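Local coordinates for protein heme oxygenase (Leptospira interrogans, PDB 5KZL) that probably cleaves heme oxidatively, opening the porphyrin ring to biliverdin with release of iron and carbon monoxide, at residues A[121-133]-A[193-205]. The protein carries 1 engineered substitution. Sequence-based numbering, arbitrary orientation.
Sequences QPELLAAHSYVRY and SILAESKQVFLLN. With HEM (protoporphyrin IX containing Fe), chain B.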
ATOM      1  N   GLN A 121      -7.296 -17.748  -2.774  1.00 12.43           N
ATOM      2  CA  GLN A 121      -7.590 -17.483  -1.353  1.00 11.64           C
ATOM      3  C   GLN A 121      -7.951 -15.997  -1.204  1.00 12.92           C
ATOM      4  O   GLN A 121      -7.174 -15.266  -0.581  1.00 11.60           O
ATOM      5  CB  GLN A 121      -6.370 -17.838  -0.460  1.00 12.82           C
ATOM      6  CG  GLN A 121      -6.154 -19.338  -0.216  1.00 20.78           C
ATOM      7  CD  GLN A 121      -7.229 -19.940   0.660  1.00 28.58           C
ATOM      8  OE1 GLN A 121      -7.235 -19.783   1.885  1.00 23.47           O
ATOM      9  NE2 GLN A 121      -8.172 -20.627   0.049  1.00 25.46           N
ATOM     10  N   PRO A 122      -9.087 -15.525  -1.817  1.00  8.81           N
ATOM     11  CA  PRO A 122      -9.425 -14.082  -1.779  1.00  8.63           C
ATOM     12  C   PRO A 122      -9.496 -13.462  -0.393  1.00 11.40           C
ATOM     13  O   PRO A 122      -9.184 -12.283  -0.275  1.00 10.30           O
ATOM     14  CB  PRO A 122     -10.764 -14.008  -2.526  1.00 10.73           C
ATOM     15  CG  PRO A 122     -11.276 -15.381  -2.525  1.00 14.20           C
ATOM     16  CD  PRO A 122     -10.098 -16.260  -2.606  1.00 10.33           C
ATOM     17  N   GLU A 123      -9.793 -14.253   0.667  1.00  8.76           N
ATOM     18  CA  GLU A 123      -9.813 -13.743   2.055  1.00  8.25           C
ATOM     19  C   GLU A 123      -8.433 -13.191   2.457  1.00 10.69           C
ATOM     20  O   GLU A 123      -8.348 -12.292   3.293  1.00  9.85           O
ATOM     21  CB  GLU A 123     -10.221 -14.847   3.047  1.00  9.31           C
ATOM     22  CG  GLU A 123     -11.608 -15.428   2.762  1.00 17.44           C
ATOM     23  CD  GLU A 123     -11.765 -16.366   1.571  1.00 34.51           C
ATOM     24  OE1 GLU A 123     -10.747 -16.936   1.109  1.00 15.26           O
ATOM     25  OE2 GLU A 123     -12.910 -16.505   1.075  1.00 27.69           O
ATOM     26  N   LEU A 124      -7.351 -13.732   1.869  1.00  8.01           N
ATOM     27  CA  LEU A 124      -5.997 -13.246   2.183  1.00  7.60           C
ATOM     28  C   LEU A 124      -5.714 -11.827   1.627  1.00 11.10           C
ATOM     29  O   LEU A 124      -4.715 -11.210   2.015  1.00 10.75           O
ATOM     30  CB  LEU A 124      -4.904 -14.244   1.751  1.00  7.80           C
ATOM     31  CG  LEU A 124      -4.871 -15.635   2.437  1.00 10.82           C
ATOM     32  CD1 LEU A 124      -3.733 -16.466   1.878  1.00 10.81           C
ATOM     33  CD2 LEU A 124      -4.687 -15.515   3.948  1.00  9.32           C
ATOM     34  N   LEU A 125      -6.604 -11.295   0.749  1.00  7.71           N
ATOM     35  CA  LEU A 125      -6.467  -9.911   0.268  1.00  7.22           C
ATOM     36  C   LEU A 125      -6.627  -8.934   1.454  1.00  9.36           C
ATOM     37  O   LEU A 125      -6.158  -7.792   1.374  1.00  8.83           O
ATOM     38  CB  LEU A 125      -7.486  -9.590  -0.845  1.00  7.05           C
ATOM     39  CG  LEU A 125      -7.218 -10.244  -2.204  1.00 11.48           C
ATOM     40  CD1 LEU A 125      -8.337  -9.922  -3.187  1.00 12.40           C
ATOM     41  CD2 LEU A 125      -5.843  -9.816  -2.785  1.00 12.22           C
ATOM     42  N   ALA A 126      -7.212  -9.413   2.583  1.00  6.93           N
ATOM     43  CA  ALA A 126      -7.306  -8.618   3.817  1.00  5.19           C
ATOM     44  C   ALA A 126      -5.902  -8.195   4.254  1.00  9.02           C
ATOM     45  O   ALA A 126      -5.731  -7.080   4.733  1.00  7.89           O
ATOM     46  CB  ALA A 126      -7.985  -9.416   4.935  1.00  5.06           C
ATOM     47  N   ALA A 127      -4.896  -9.086   4.085  1.00  7.63           N
ATOM     48  CA  ALA A 127      -3.485  -8.825   4.423  1.00  6.71           C
ATOM     49  C   ALA A 127      -2.890  -7.712   3.564  1.00  8.88           C
ATOM     50  O   ALA A 127      -2.156  -6.868   4.067  1.00  8.55           O
ATOM     51  CB  ALA A 127      -2.660 -10.077   4.249  1.00  7.29           C
ATOM     52  N   HIS A 128      -3.235  -7.708   2.287  1.00  5.91           N
ATOM     53  CA  HIS A 128      -2.819  -6.731   1.296  1.00  4.88           C
ATOM     54  C   HIS A 128      -3.404  -5.349   1.607  1.00  8.90           C
ATOM     55  O   HIS A 128      -2.665  -4.360   1.615  1.00  8.06           O
ATOM     56  CB  HIS A 128      -3.192  -7.265  -0.089  1.00  5.39           C
ATOM     57  CG  HIS A 128      -2.306  -8.403  -0.515  1.00  7.72           C
ATOM     58  ND1 HIS A 128      -1.256  -8.209  -1.384  1.00  9.47           N
ATOM     59  CD2 HIS A 128      -2.304  -9.699  -0.111  1.00  8.56           C
ATOM     60  CE1 HIS A 128      -0.684  -9.393  -1.539  1.00  7.86           C
ATOM     61  NE2 HIS A 128      -1.263 -10.320  -0.775  1.00  7.90           N
ATOM     62  N   SER A 129      -4.720  -5.301   1.905  1.00  4.87           N
ATOM     63  CA  SER A 129      -5.424  -4.105   2.360  1.00  4.40           C
ATOM     64  C   SER A 129      -4.729  -3.555   3.647  1.00  7.35           C
ATOM     65  O   SER A 129      -4.343  -2.394   3.672  1.00  5.78           O
ATOM     66  CB  SER A 129      -6.880  -4.439   2.655  1.00  7.23           C
ATOM     67  OG  SER A 129      -7.459  -3.342   3.336  1.00  9.05           O
ATOM     68  N   TYR A 130      -4.518  -4.399   4.671  1.00  5.28           N
ATOM     69  CA  TYR A 130      -3.846  -3.988   5.914  1.00  4.92           C
ATOM     70  C   TYR A 130      -2.453  -3.380   5.679  1.00  7.54           C
ATOM     71  O   TYR A 130      -2.197  -2.245   6.089  1.00  7.63           O
ATOM     72  CB  TYR A 130      -3.758  -5.168   6.930  1.00  6.36           C
ATOM     73  CG  TYR A 130      -2.843  -4.876   8.111  1.00  7.88           C
ATOM     74  CD1 TYR A 130      -3.280  -4.107   9.186  1.00  9.75           C
ATOM     75  CD2 TYR A 130      -1.537  -5.362   8.145  1.00  8.94           C
ATOM     76  CE1 TYR A 130      -2.430  -3.810  10.261  1.00  7.33           C
ATOM     77  CE2 TYR A 130      -0.669  -5.039   9.194  1.00  9.34           C
ATOM     78  CZ  TYR A 130      -1.135  -4.304  10.273  1.00 14.75           C
ATOM     79  OH  TYR A 130      -0.278  -3.993  11.309  1.00 13.39           O
ATOM     80  N   VAL A 131      -1.543  -4.155   5.077  1.00  4.85           N
ATOM     81  CA  VAL A 131      -0.147  -3.757   4.906  1.00  4.17           C
ATOM     82  C   VAL A 131      -0.038  -2.478   4.116  1.00  6.31           C
ATOM     83  O   VAL A 131       0.607  -1.552   4.584  1.00  7.08           O
ATOM     84  CB  VAL A 131       0.763  -4.885   4.348  1.00  6.57           C
ATOM     85  CG1 VAL A 131       2.186  -4.380   4.163  1.00  5.71           C
ATOM     86  CG2 VAL A 131       0.757  -6.094   5.277  1.00  6.05           C
ATOM     87  N   ARG A 132      -0.673  -2.414   2.946  1.00  4.52           N
ATOM     88  CA  ARG A 132      -0.638  -1.193   2.147  1.00  4.09           C
ATOM     89  C   ARG A 132      -1.598  -0.077   2.664  1.00  7.30           C
ATOM     90  O   ARG A 132      -1.103   0.977   3.044  1.00  6.19           O
ATOM     91  CB  ARG A 132      -0.849  -1.480   0.635  1.00  4.28           C
ATOM     92  CG  ARG A 132       0.383  -2.110  -0.084  1.00  5.37           C
ATOM     93  CD  ARG A 132       1.782  -1.490   0.190  1.00 11.11           C
ATOM     94  NE  ARG A 132       1.795  -0.019   0.177  1.00 10.31           N
ATOM     95  CZ  ARG A 132       2.825   0.763   0.499  1.00 15.15           C
ATOM     96  NH1 ARG A 132       4.004   0.231   0.825  1.00  7.84           N
ATOM     97  NH2 ARG A 132       2.684   2.083   0.512  1.00  5.63           N
ATOM     98  N   TYR A 133      -2.933  -0.267   2.653  1.00  5.04           N
ATOM     99  CA  TYR A 133      -3.837   0.850   3.013  1.00  5.37           C
ATOM    100  C   TYR A 133      -3.757   1.332   4.430  1.00  9.02           C
ATOM    101  O   TYR A 133      -3.778   2.548   4.631  1.00  7.59           O
ATOM    102  CB  TYR A 133      -5.290   0.533   2.703  1.00  6.49           C
ATOM    103  CG  TYR A 133      -5.591   0.245   1.253  1.00  8.08           C
ATOM    104  CD1 TYR A 133      -5.081   1.056   0.234  1.00  8.86           C
ATOM    105  CD2 TYR A 133      -6.463  -0.776   0.899  1.00  9.33           C
ATOM    106  CE1 TYR A 133      -5.393   0.814  -1.104  1.00 10.34           C
ATOM    107  CE2 TYR A 133      -6.794  -1.018  -0.431  1.00  9.66           C
ATOM    108  CZ  TYR A 133      -6.258  -0.221  -1.428  1.00 14.09           C
ATOM    109  OH  TYR A 133      -6.573  -0.495  -2.729  1.00 12.57           O
ATOM    110  N   SER A 193      -3.278 -17.316   9.036  1.00  7.43           N
ATOM    111  CA  SER A 193      -3.015 -17.323   7.587  1.00  7.78           C
ATOM    112  C   SER A 193      -2.968 -15.872   7.083  1.00 10.91           C
ATOM    113  O   SER A 193      -2.122 -15.536   6.234  1.00 10.49           O
ATOM    114  CB  SER A 193      -4.092 -18.109   6.843  1.00 10.91           C
ATOM    115  OG  SER A 193      -4.082 -19.485   7.194  1.00 17.84           O
ATOM    116  N   ILE A 194      -3.842 -14.993   7.632  1.00  8.21           N
ATOM    117  CA  ILE A 194      -3.848 -13.558   7.258  1.00  7.67           C
ATOM    118  C   ILE A 194      -2.530 -12.913   7.731  1.00 11.47           C
ATOM    119  O   ILE A 194      -1.909 -12.169   6.968  1.00  9.44           O
ATOM    120  CB  ILE A 194      -5.130 -12.790   7.718  1.00 10.18           C
ATOM    121  CG1 ILE A 194      -6.405 -13.377   7.021  1.00  9.45           C
ATOM    122  CG2 ILE A 194      -5.015 -11.270   7.392  1.00 10.96           C
ATOM    123  CD1 ILE A 194      -7.718 -13.038   7.693  1.00 11.88           C
ATOM    124  N   LEU A 195      -2.064 -13.261   8.950  1.00  8.29           N
ATOM    125  CA  LEU A 195      -0.760 -12.779   9.442  1.00  6.91           C
ATOM    126  C   LEU A 195       0.415 -13.256   8.524  1.00  8.66           C
ATOM    127  O   LEU A 195       1.270 -12.450   8.155  1.00  7.19           O
ATOM    128  CB  LEU A 195      -0.552 -13.199  10.922  1.00  6.67           C
ATOM    129  CG  LEU A 195       0.800 -12.879  11.562  1.00 10.00           C
ATOM    130  CD1 LEU A 195       1.123 -11.369  11.519  1.00  8.76           C
ATOM    131  CD2 LEU A 195       0.863 -13.419  12.994  1.00 11.29           C
ATOM    132  N   ALA A 196       0.428 -14.544   8.124  1.00  7.23           N
ATOM    133  CA  ALA A 196       1.452 -15.116   7.229  1.00  8.43           C
ATOM    134  C   ALA A 196       1.465 -14.357   5.885  1.00 11.64           C
ATOM    135  O   ALA A 196       2.540 -13.967   5.404  1.00 10.25           O
ATOM    136  CB  ALA A 196       1.168 -16.594   7.009  1.00  9.55           C
ATOM    137  N   GLU A 197       0.269 -14.026   5.351  1.00  8.41           N
ATOM    138  CA  GLU A 197       0.189 -13.244   4.112  1.00  6.82           C
ATOM    139  C   GLU A 197       0.745 -11.822   4.292  1.00  9.87           C
ATOM    140  O   GLU A 197       1.525 -11.369   3.448  1.00  8.82           O
ATOM    141  CB  GLU A 197      -1.222 -13.237   3.511  1.00  7.77           C
ATOM    142  CG  GLU A 197      -1.281 -12.673   2.079  1.00 10.84           C
ATOM    143  CD  GLU A 197      -0.500 -13.420   1.007  1.00 17.03           C
ATOM    144  OE1 GLU A 197      -0.066 -14.562   1.279  1.00 10.25           O
ATOM    145  OE2 GLU A 197      -0.324 -12.870  -0.105  1.00  9.45           O
ATOM    146  N   SER A 198       0.416 -11.170   5.415  1.00  6.48           N
ATOM    147  CA  SER A 198       0.893  -9.816   5.733  1.00  7.60           C
ATOM    148  C   SER A 198       2.429  -9.774   5.736  1.00  9.48           C
ATOM    149  O   SER A 198       3.022  -8.865   5.157  1.00  9.16           O
ATOM    150  CB  SER A 198       0.326  -9.344   7.068  1.00 11.18           C
ATOM    151  OG  SER A 198      -1.090  -9.315   7.021  1.00 13.23           O
ATOM    152  N   LYS A 199       3.072 -10.790   6.342  1.00  7.40           N
ATOM    153  CA  LYS A 199       4.540 -10.880   6.340  1.00  7.45           C
ATOM    154  C   LYS A 199       5.113 -10.961   4.920  1.00 10.39           C
ATOM    155  O   LYS A 199       6.123 -10.297   4.619  1.00  7.91           O
ATOM    156  CB  LYS A 199       5.000 -12.068   7.175  1.00  9.76           C
ATOM    157  CG  LYS A 199       4.716 -11.874   8.658  1.00  7.14           C
ATOM    158  CD  LYS A 199       5.050 -13.140   9.421  1.00 14.13           C
ATOM    159  CE  LYS A 199       4.811 -12.967  10.888  1.00 20.32           C
ATOM    160  NZ  LYS A 199       6.016 -12.416  11.557  1.00 29.56           N
ATOM    161  N   GLN A 200       4.442 -11.736   4.042  1.00  8.48           N
ATOM    162  CA  GLN A 200       4.813 -11.902   2.635  1.00  9.64           C
ATOM    163  C   GLN A 200       4.692 -10.558   1.914  1.00 10.22           C
ATOM    164  O   GLN A 200       5.578 -10.199   1.130  1.00  9.54           O
ATOM    165  CB  GLN A 200       3.869 -12.918   1.959  1.00 11.85           C
ATOM    166  CG  GLN A 200       4.471 -14.276   1.671  1.00 34.53           C
ATOM    167  CD  GLN A 200       5.711 -14.194   0.831  1.00 38.94           C
ATOM    168  OE1 GLN A 200       5.699 -13.936  -0.385  1.00 39.47           O
ATOM    169  NE2 GLN A 200       6.808 -14.365   1.497  1.00 14.83           N
ATOM    170  N   VAL A 201       3.622  -9.811   2.201  1.00  7.80           N
ATOM    171  CA  VAL A 201       3.395  -8.484   1.589  1.00  6.71           C
ATOM    172  C   VAL A 201       4.537  -7.549   1.991  1.00  9.48           C
ATOM    173  O   VAL A 201       5.069  -6.873   1.111  1.00  7.12           O
ATOM    174  CB  VAL A 201       2.001  -7.860   1.896  1.00 10.72           C
ATOM    175  CG1 VAL A 201       1.820  -6.530   1.162  1.00  9.61           C
ATOM    176  CG2 VAL A 201       0.877  -8.812   1.520  1.00 10.38           C
ATOM    177  N   PHE A 202       4.929  -7.519   3.291  1.00  7.56           N
ATOM    178  CA  PHE A 202       6.053  -6.669   3.707  1.00  6.34           C
ATOM    179  C   PHE A 202       7.297  -7.035   2.905  1.00 11.41           C
ATOM    180  O   PHE A 202       7.993  -6.141   2.427  1.00  8.43           O
ATOM    181  CB  PHE A 202       6.354  -6.765   5.221  1.00  7.69           C
ATOM    182  CG  PHE A 202       5.562  -5.795   6.071  1.00  8.36           C
ATOM    183  CD1 PHE A 202       5.943  -4.459   6.178  1.00 10.81           C
ATOM    184  CD2 PHE A 202       4.450  -6.224   6.787  1.00 10.75           C
ATOM    185  CE1 PHE A 202       5.192  -3.559   6.952  1.00 11.54           C
ATOM    186  CE2 PHE A 202       3.707  -5.332   7.565  1.00 12.61           C
ATOM    187  CZ  PHE A 202       4.066  -4.005   7.631  1.00 10.59           C
ATOM    188  N   LEU A 203       7.540  -8.354   2.709  1.00  8.57           N
ATOM    189  CA  LEU A 203       8.702  -8.812   1.933  1.00  9.08           C
ATOM    190  C   LEU A 203       8.628  -8.347   0.474  1.00 10.47           C
ATOM    191  O   LEU A 203       9.660  -7.954  -0.105  1.00  9.88           O
ATOM    192  CB  LEU A 203       8.788 -10.346   1.983  1.00 11.25           C
ATOM    193  CG  LEU A 203      10.147 -10.917   1.561  1.00 19.34           C
ATOM    194  CD1 LEU A 203      11.227 -10.686   2.674  1.00 21.62           C
ATOM    195  CD2 LEU A 203      10.029 -12.397   1.234  1.00 23.28           C
ATOM    196  N   LEU A 204       7.412  -8.366  -0.113  1.00  7.66           N
ATOM    197  CA  LEU A 204       7.244  -7.947  -1.519  1.00  7.56           C
ATOM    198  C   LEU A 204       7.506  -6.451  -1.663  1.00 10.04           C
ATOM    199  O   LEU A 204       8.115  -6.045  -2.647  1.00  9.27           O
ATOM    200  CB  LEU A 204       5.873  -8.345  -2.069  1.00  7.78           C
ATOM    201  CG  LEU A 204       5.680  -9.879  -2.305  1.00  9.59           C
ATOM    202  CD1 LEU A 204       4.203 -10.232  -2.363  1.00  9.37           C
ATOM    203  CD2 LEU A 204       6.323 -10.318  -3.592  1.00 11.54           C
ATOM    204  N   ASN A 205       7.145  -5.661  -0.632  1.00  5.78           N
ATOM    205  CA  ASN A 205       7.448  -4.225  -0.607  1.00  6.17           C
ATOM    206  C   ASN A 205       8.945  -3.991  -0.477  1.00  9.16           C
ATOM    207  O   ASN A 205       9.473  -3.133  -1.175  1.00  7.77           O
ATOM    208  CB  ASN A 205       6.680  -3.523   0.518  1.00  6.96           C
ATOM    209  CG  ASN A 205       5.284  -3.209   0.070  1.00 14.05           C
ATOM    210  OD1 ASN A 205       5.049  -2.167  -0.540  1.00 10.75           O
ATOM    211  ND2 ASN A 205       4.378  -4.183   0.172  1.00  5.84           N
TER
HETATM  212  CHA HEM B 301       2.006   2.331  10.693  0.50  7.70           C
HETATM  213  CHB HEM B 301       2.940  -0.240   6.819  0.50  7.40           C
HETATM  214  CHC HEM B 301       6.863   2.405   6.137  0.50  7.47           C
HETATM  215  CHD HEM B 301       5.397   5.412   9.399  0.50  7.82           C
HETATM  216  C1A HEM B 301       1.927   1.421   9.696  0.50  7.25           C
HETATM  217  C2A HEM B 301       0.944   0.379   9.648  0.50  7.66           C
HETATM  218  C3A HEM B 301       1.231  -0.352   8.575  0.50  7.59           C
HETATM  219  C4A HEM B 301       2.338   0.220   7.949  0.50  7.05           C
HETATM  220  CMA HEM B 301       0.492  -1.529   8.070  0.50  8.90           C
HETATM  221  CAA HEM B 301      -0.196   0.143  10.607  0.50  9.05           C
HETATM  222  CBA HEM B 301       0.245  -0.565  11.908  0.50 10.37           C
HETATM  223  CGA HEM B 301      -0.933  -0.907  12.722  0.50 11.54           C
HETATM  224  O1A HEM B 301      -1.188  -2.044  12.973  0.50 12.80           O
HETATM  225  O2A HEM B 301      -1.640   0.005  13.118  0.50 12.46           O
HETATM  226  C1B HEM B 301       4.124   0.240   6.285  0.50  6.98           C
HETATM  227  C2B HEM B 301       4.820  -0.384   5.170  0.50  7.10           C
HETATM  228  C3B HEM B 301       5.920   0.375   5.001  0.50  7.33           C
HETATM  229  C4B HEM B 301       5.886   1.440   6.015  0.50  6.92           C
HETATM  230  CMB HEM B 301       4.407  -1.562   4.356  0.50  8.75           C
HETATM  231  CAB HEM B 301       6.976   0.257   4.076  0.50  8.42           C
HETATM  232  CBB HEM B 301       7.023  -0.824   3.482  0.50 15.73           C
HETATM  233  C1C HEM B 301       6.775   3.553   6.839  0.50  6.81           C
HETATM  234  C2C HEM B 301       7.552   4.729   6.643  0.50  7.42           C
HETATM  235  C3C HEM B 301       7.110   5.585   7.581  0.50  7.49           C
HETATM  236  C4C HEM B 301       6.050   4.944   8.317  0.50  7.13           C
HETATM  237  CMC HEM B 301       8.635   4.951   5.588  0.50  8.85           C
HETATM  238  CAC HEM B 301       7.634   6.918   7.771  0.50  8.40           C
HETATM  239  CBC HEM B 301       6.950   7.800   8.377  0.50 10.37           C
HETATM  240  C1D HEM B 301       4.402   4.755  10.095  0.50  7.39           C
HETATM  241  C2D HEM B 301       3.774   5.309  11.322  0.50  7.80           C
HETATM  242  C3D HEM B 301       2.822   4.472  11.649  0.50  7.86           C
HETATM  243  C4D HEM B 301       2.870   3.392  10.652  0.50  7.35           C
HETATM  244  CMD HEM B 301       4.109   6.596  11.991  0.50  9.42           C
HETATM  245  CAD HEM B 301       1.927   4.592  12.852  0.50  8.90           C
HETATM  246  CBD HEM B 301       0.859   5.611  12.711  0.50  9.98           C
HETATM  247  CGD HEM B 301      -0.033   5.698  13.906  0.50 11.10           C
HETATM  248  O1D HEM B 301      -0.068   4.843  14.707  0.50 11.65           O
HETATM  249  O2D HEM B 301      -0.726   6.665  14.003  0.50 12.02           O
HETATM  250  NA  HEM B 301       2.749   1.238   8.657  0.50  7.11           N
HETATM  251  NB  HEM B 301       4.844   1.227   6.694  0.50  6.63           N
HETATM  252  NC  HEM B 301       5.934   3.739   7.831  0.50  6.87           N
HETATM  253  ND  HEM B 301       3.812   3.629   9.757  0.50  7.03           N
HETATM  254 FE   HEM B 301       4.330   2.472   8.284  0.50  6.93          FE
HETATM  255  O   HOH W   1       3.118   3.783   6.869  1.00 13.57           O
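Leu124 lays its CD2 methyl against the backbone of Ser193, 3.4 Å from Ser193 O, and reaches on to CG1 of Ile194. One turn later the two helices come together at Ala127, whose small side chain lets Ser198 approach to a CA–CA separation of 4.7 Å; its CB packs on Glu197 CB and meets Ser198 OG, a hydroxyl turned back to bond Ile194 O of its own helix. His128 is held from two directions. Its NE2 donates a nearly straight bond (164°) to Glu197 OE2, 2.8 Å away and close to the ring plane, which accepts with its anti lone pair, while Val201 CG2 sits over the centre of one ring face in a CH-pi contact. Edge bond and methyl together probably restrict the imidazole's rotation; the salt bridge from Glu197 OE1 to Arg113 probably helps keep the carboxylate charged. Tyr130 turns toward the ligand, donating OH to heme O1A at 2.7 Å. Val131 uses both branches: CG2 packs on Ser198 CB and touches Phe202 CE2, while CG1, anti to the backbone N (chi1 178°), lies 3.8 Å above the centre of the Phe202 ring in a CH-pi contact and also touches Val201 CG1. Arg132, bent at chi2 and chi3, brings NH1 to Asn205 OD1 (3.0 Å) from above the amide carbonyl plane in a bent bond; Tyr55 and Asp136 take its NE and NH2. The axes of segments 125-133 and 193-205 cross closely at -50°, with an alanine at the centre and heme-pocket residues Tyr130, Val131, Arg132 and Phe202 toward one end, joining helices 125-151 and 188-210 in the all-helical heme oxygenase fold.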